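Local coordinates for protein defensin (Pachyrhizus erosus, PDB 3PSM) that probably acts as a disulfide-rich antimicrobial and antifungal peptide of the plant defensin (gamma-thionin) family, here in the form of a dimer, at residues C3-A7 against R34-R40; L6-F10 against H23-E28. All coordinates share one frame; numbering follows the deposited sequence.

Both contacts start from the first strand and the loop that follows it, sharing L6 and A7, yet they lie on opposite sides of the chain's centre with their own centres about 10 Å apart. Neither is a core contact, since none of the touching residues is buried. Interaction 1 stays with the sheet, joining edge strand 2-6 to edge strand 32-35 and the turn after it through a flat carboxylate-guanidinium pair and a leucine laid on an arginine. Interaction 2 joins the loop 6-10 to the last turn of helix 17-27 and E28 just after it, and relies instead on one carboxylate oxygen shared by a histidine and a backbone amide, with an aromatic pair beside it.

Interaction 1: C3-A7 against R34-R40; sequences CENLA and RCRDDFR
E4 and R34 join the two edge strands of the three-stranded antiparallel sheet of the cysteine-stabilised alpha-beta fold, reaching across the central strand 41-46, where W42 touches E4. Here the contact is tight. The carboxylate and guanidinium planes are 3° apart, and R34 presents its side edge: NE meets E4 OE1 at 2.8 Å and NH2 meets E4 OE2 at 2.8 Å, each carboxylate oxygen accepting through its syn lone pair. E4 reaches this position because CG is anti to the backbone N (chi1 -171°) and the chain then runs straight. R36 fits more loosely: its CD touches E4 OE2 at 3.8 Å, but no N-H points at that oxygen, so R36 adds nearby positive charge without a hydrogen bond. R36 CG lies over one face of the R34 guanidinium, and R36 also makes a cation-pi contact with W42.

The L6 end is looser, with no bond between L6 and the exposed R40: L6 CD2 touches R40 CB at 3.6 Å. At the edge of the R40 guanidinium, D38 OD1 accepts from NE and NH2, and also from W42 NE1, while D38 OD2 closes an Asx turn with R40 N. L6 CD1 lies over one face of that guanidinium, 3.8 Å from R40 NH1.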
# COMPACT_ATOMS: atom_id res chain seq x y z
N CYS A 3 -4.45 16.49 5.12
CA CYS A 3 -5.81 16.63 4.67
C CYS A 3 -6.21 15.32 4.02
O CYS A 3 -5.37 14.73 3.30
CB CYS A 3 -6.00 17.73 3.62
SG CYS A 3 -5.89 19.39 4.32
N GLU A 4 -7.43 14.87 4.25
CA GLU A 4 -7.95 13.61 3.70
C GLU A 4 -9.14 13.93 2.81
O GLU A 4 -10.13 14.51 3.26
CB GLU A 4 -8.24 12.66 4.86
CG GLU A 4 -8.56 11.27 4.34
CD GLU A 4 -8.85 10.21 5.36
OE1 GLU A 4 -8.40 9.08 5.19
OE2 GLU A 4 -9.45 10.56 6.42
N ASN A 5 -9.05 13.56 1.53
CA ASN A 5 -10.13 13.75 0.56
C ASN A 5 -10.22 12.55 -0.34
O ASN A 5 -9.31 11.70 -0.39
CB ASN A 5 -9.90 15.02 -0.24
CG ASN A 5 -10.26 16.21 0.65
OD1 ASN A 5 -11.42 16.57 0.77
ND2 ASN A 5 -9.35 16.81 1.38
N LEU A 6 -11.34 12.43 -1.04
CA LEU A 6 -11.53 11.31 -1.95
C LEU A 6 -10.42 11.24 -2.99
O LEU A 6 -9.94 12.25 -3.51
CB LEU A 6 -12.88 11.42 -2.69
CG LEU A 6 -14.07 11.10 -1.81
CD1 LEU A 6 -15.34 11.50 -2.59
CD2 LEU A 6 -14.16 9.63 -1.43
N ALA A 7 -10.03 10.03 -3.34
CA ALA A 7 -9.18 9.80 -4.50
C ALA A 7 -9.84 10.42 -5.72
O ALA A 7 -11.08 10.43 -5.83
CB ALA A 7 -8.95 8.32 -4.66
N ARG A 34 -6.74 4.97 2.38
CA ARG A 34 -7.51 3.96 3.07
C ARG A 34 -8.95 4.00 2.56
O ARG A 34 -9.44 5.06 2.14
CB ARG A 34 -7.52 4.14 4.58
CG ARG A 34 -8.16 5.47 4.99
CD ARG A 34 -8.36 5.57 6.46
NE ARG A 34 -8.88 6.88 6.82
CZ ARG A 34 -9.47 7.15 7.97
NH1 ARG A 34 -9.65 6.21 8.88
NH2 ARG A 34 -9.86 8.41 8.13
N CYS A 35 -9.63 2.88 2.65
CA CYS A 35 -11.10 2.93 2.49
C CYS A 35 -11.72 3.49 3.76
O CYS A 35 -11.23 3.28 4.86
CB CYS A 35 -11.68 1.55 2.29
SG CYS A 35 -10.90 0.57 0.96
N ARG A 36 -12.80 4.20 3.62
CA ARG A 36 -13.59 4.62 4.78
C ARG A 36 -14.91 3.86 4.79
O ARG A 36 -15.15 2.97 3.96
CB ARG A 36 -13.71 6.16 4.88
CG ARG A 36 -12.34 6.75 5.22
CD ARG A 36 -12.29 8.23 5.36
NE ARG A 36 -13.06 8.70 6.48
CZ ARG A 36 -13.94 9.61 6.54
NH1 ARG A 36 -14.30 10.36 5.47
NH2 ARG A 36 -14.55 9.89 7.71
N ASP A 37 -15.79 4.15 5.71
CA ASP A 37 -17.01 3.40 5.94
C ASP A 37 -18.05 3.61 4.86
O ASP A 37 -19.06 2.90 4.83
CB ASP A 37 -17.59 3.73 7.31
CG ASP A 37 -18.03 5.15 7.53
OD1 ASP A 37 -18.72 5.40 8.52
OD2 ASP A 37 -17.66 6.04 6.77
N ASP A 38 -17.78 4.49 3.94
CA ASP A 38 -18.48 4.74 2.68
C ASP A 38 -18.06 3.84 1.51
O ASP A 38 -18.58 3.96 0.39
CB ASP A 38 -18.36 6.19 2.22
CG ASP A 38 -16.93 6.62 1.96
OD1 ASP A 38 -16.75 7.75 1.54
OD2 ASP A 38 -15.98 5.81 2.20
N PHE A 39 -17.14 2.92 1.75
CA PHE A 39 -16.62 2.08 0.66
C PHE A 39 -16.06 2.90 -0.47
O PHE A 39 -16.12 2.49 -1.65
CB PHE A 39 -17.65 1.08 0.16
CG PHE A 39 -18.01 0.02 1.19
CD1 PHE A 39 -19.00 0.30 2.14
CD2 PHE A 39 -17.35 -1.18 1.18
CE1 PHE A 39 -19.32 -0.73 3.04
CE2 PHE A 39 -17.70 -2.18 2.08
CZ PHE A 39 -18.67 -1.94 3.00
N ARG A 40 -15.40 3.99 -0.16
CA ARG A 40 -14.63 4.77 -1.12
C ARG A 40 -13.20 4.94 -0.61
O ARG A 40 -12.90 4.78 0.58
CB ARG A 40 -15.25 6.15 -1.33
CG ARG A 40 -16.62 6.03 -2.01
CD ARG A 40 -17.18 7.38 -2.40
NE ARG A 40 -17.47 8.11 -1.18
CZ ARG A 40 -18.17 9.23 -1.10
NH1 ARG A 40 -18.65 9.75 -2.21
NH2 ARG A 40 -18.34 9.79 0.11

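Interaction 2: L6-F10 against H23-E28; sequences LADTF and HCKNKE
E28 OE2 takes two hydrogen bonds, one from each segment. D8 N donates to it at 2.7 Å with an N-H...O angle of 161°, arriving on the syn side but somewhat out of the carboxylate plane. H23 NE2 donates at 2.8 Å through the anti lone pair of OE2, with the oxygen close to the imidazole plane. The donors thus hold OE2 from its syn and anti sides, and the in-plane NE2 bond restrains the imidazole's rotation.

Water and charge form a second group. D8 OD2 lies 3.8 Å from E28 OE1, and such a pairing of carboxylates would be expected to be unfavourable. One water donates to E28 OE1 at 2.6 Å and only weakly to D8 OD2, which may ease it; another donates to L6 O and weakly to E28 OE1.

Aromatic and apolar packing supplies the rest. With H23 CG anti to its backbone N (chi1 174°), the ring turns a face to F10: F10 CB stands 4.1 Å from the imidazole centroid, over its middle, and K27 CB lies over the rim of the opposite face. The F10 ring turns its edge toward the same imidazole in an offset edge-to-face pair, the planes 87° apart. T9 OG1 sits in the ring plane, 3.3 Å from H23 CE1, and A7 CB rests against H23 CD2 at 3.7 Å.

The loop leaving strand 2-6 is thereby held on the last turn of helix 17-27, a wider pi-type turn where H23 O accepts from K27 N and E28 N, and on E28 just after it. On the sheet side, C41 of strand 41-46 touches A7, F10 and C24, and C24 is disulfide-bonded to C43.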
# COMPACT_ATOMS: atom_id res chain seq x y z
N LEU A 6 -11.34 12.43 -1.04
CA LEU A 6 -11.53 11.31 -1.95
C LEU A 6 -10.42 11.24 -2.99
O LEU A 6 -9.94 12.25 -3.51
CB LEU A 6 -12.88 11.42 -2.69
CG LEU A 6 -14.07 11.10 -1.81
CD1 LEU A 6 -15.34 11.50 -2.59
CD2 LEU A 6 -14.16 9.63 -1.43
N ALA A 7 -10.03 10.03 -3.34
CA ALA A 7 -9.18 9.80 -4.50
C ALA A 7 -9.84 10.42 -5.72
O ALA A 7 -11.08 10.43 -5.83
CB ALA A 7 -8.95 8.32 -4.66
N ASP A 8 -9.05 10.82 -6.67
CA ASP A 8 -9.57 11.39 -7.88
C ASP A 8 -10.09 10.34 -8.87
O ASP A 8 -11.14 10.56 -9.48
CB ASP A 8 -8.47 12.26 -8.55
CG ASP A 8 -8.28 13.64 -7.93
OD1 ASP A 8 -9.14 14.13 -7.15
OD2 ASP A 8 -7.24 14.28 -8.24
N THR A 9 -9.38 9.23 -9.05
CA THR A 9 -9.64 8.31 -10.16
C THR A 9 -9.63 6.86 -9.73
O THR A 9 -9.51 5.99 -10.53
CB THR A 9 -8.60 8.54 -11.29
OG1 THR A 9 -7.29 8.43 -10.71
CG2 THR A 9 -8.79 9.94 -11.87
N PHE A 10 -9.79 6.58 -8.46
CA PHE A 10 -9.91 5.18 -8.00
C PHE A 10 -11.18 4.57 -8.58
O PHE A 10 -12.24 5.18 -8.47
CB PHE A 10 -9.89 5.17 -6.49
CG PHE A 10 -9.97 3.76 -5.87
CD1 PHE A 10 -8.81 3.07 -5.53
CD2 PHE A 10 -11.17 3.15 -5.63
CE1 PHE A 10 -8.88 1.83 -4.94
CE2 PHE A 10 -11.22 1.88 -5.02
CZ PHE A 10 -10.07 1.24 -4.68
N HIS A 23 -3.18 3.07 -4.84
CA HIS A 23 -3.63 4.16 -5.70
C HIS A 23 -3.09 5.50 -5.22
O HIS A 23 -2.54 6.31 -5.99
CB HIS A 23 -5.17 4.17 -5.75
CG HIS A 23 -5.67 5.38 -6.51
ND1 HIS A 23 -5.90 5.33 -7.88
CD2 HIS A 23 -5.94 6.64 -6.05
CE1 HIS A 23 -6.26 6.55 -8.22
NE2 HIS A 23 -6.28 7.35 -7.17
N CYS A 24 -3.31 5.81 -3.95
CA CYS A 24 -2.96 7.14 -3.43
C CYS A 24 -1.46 7.38 -3.50
O CYS A 24 -1.03 8.45 -3.88
CB CYS A 24 -3.48 7.30 -2.01
SG CYS A 24 -5.30 7.33 -1.94
N LYS A 25 -0.65 6.37 -3.13
CA LYS A 25 0.81 6.52 -3.14
C LYS A 25 1.35 6.55 -4.56
O LYS A 25 2.28 7.32 -4.86
CB LYS A 25 1.47 5.40 -2.35
CG LYS A 25 1.32 5.51 -0.87
CD LYS A 25 1.81 4.30 -0.11
CE LYS A 25 1.93 4.58 1.40
NZ LYS A 25 2.04 3.38 2.21
N ASN A 26 0.88 5.66 -5.41
CA ASN A 26 1.53 5.37 -6.70
C ASN A 26 0.90 5.98 -7.89
O ASN A 26 1.59 6.14 -8.91
CB ASN A 26 1.64 3.84 -6.87
CG ASN A 26 2.45 3.24 -5.76
OD1 ASN A 26 3.56 3.77 -5.45
ND2 ASN A 26 1.98 2.18 -5.17
N LYS A 27 -0.39 6.33 -7.84
CA LYS A 27 -1.05 7.05 -8.90
C LYS A 27 -1.13 8.55 -8.61
O LYS A 27 -0.95 9.38 -9.48
CB LYS A 27 -2.42 6.50 -9.23
CG LYS A 27 -2.33 5.08 -9.70
CD LYS A 27 -2.02 5.07 -11.18
CE LYS A 27 -2.08 3.65 -11.73
NZ LYS A 27 -0.96 2.84 -11.16
N GLU A 28 -1.42 8.91 -7.37
CA GLU A 28 -1.56 10.32 -7.01
C GLU A 28 -0.35 10.88 -6.27
O GLU A 28 -0.24 12.11 -6.08
CB GLU A 28 -2.86 10.55 -6.22
CG GLU A 28 -4.11 10.21 -7.00
CD GLU A 28 -5.40 10.75 -6.43
OE1 GLU A 28 -5.43 11.89 -5.91
OE2 GLU A 28 -6.43 10.04 -6.55
O HOH W 1 -7.13 12.67 -3.05
O HOH W 2 -4.34 14.14 -6.59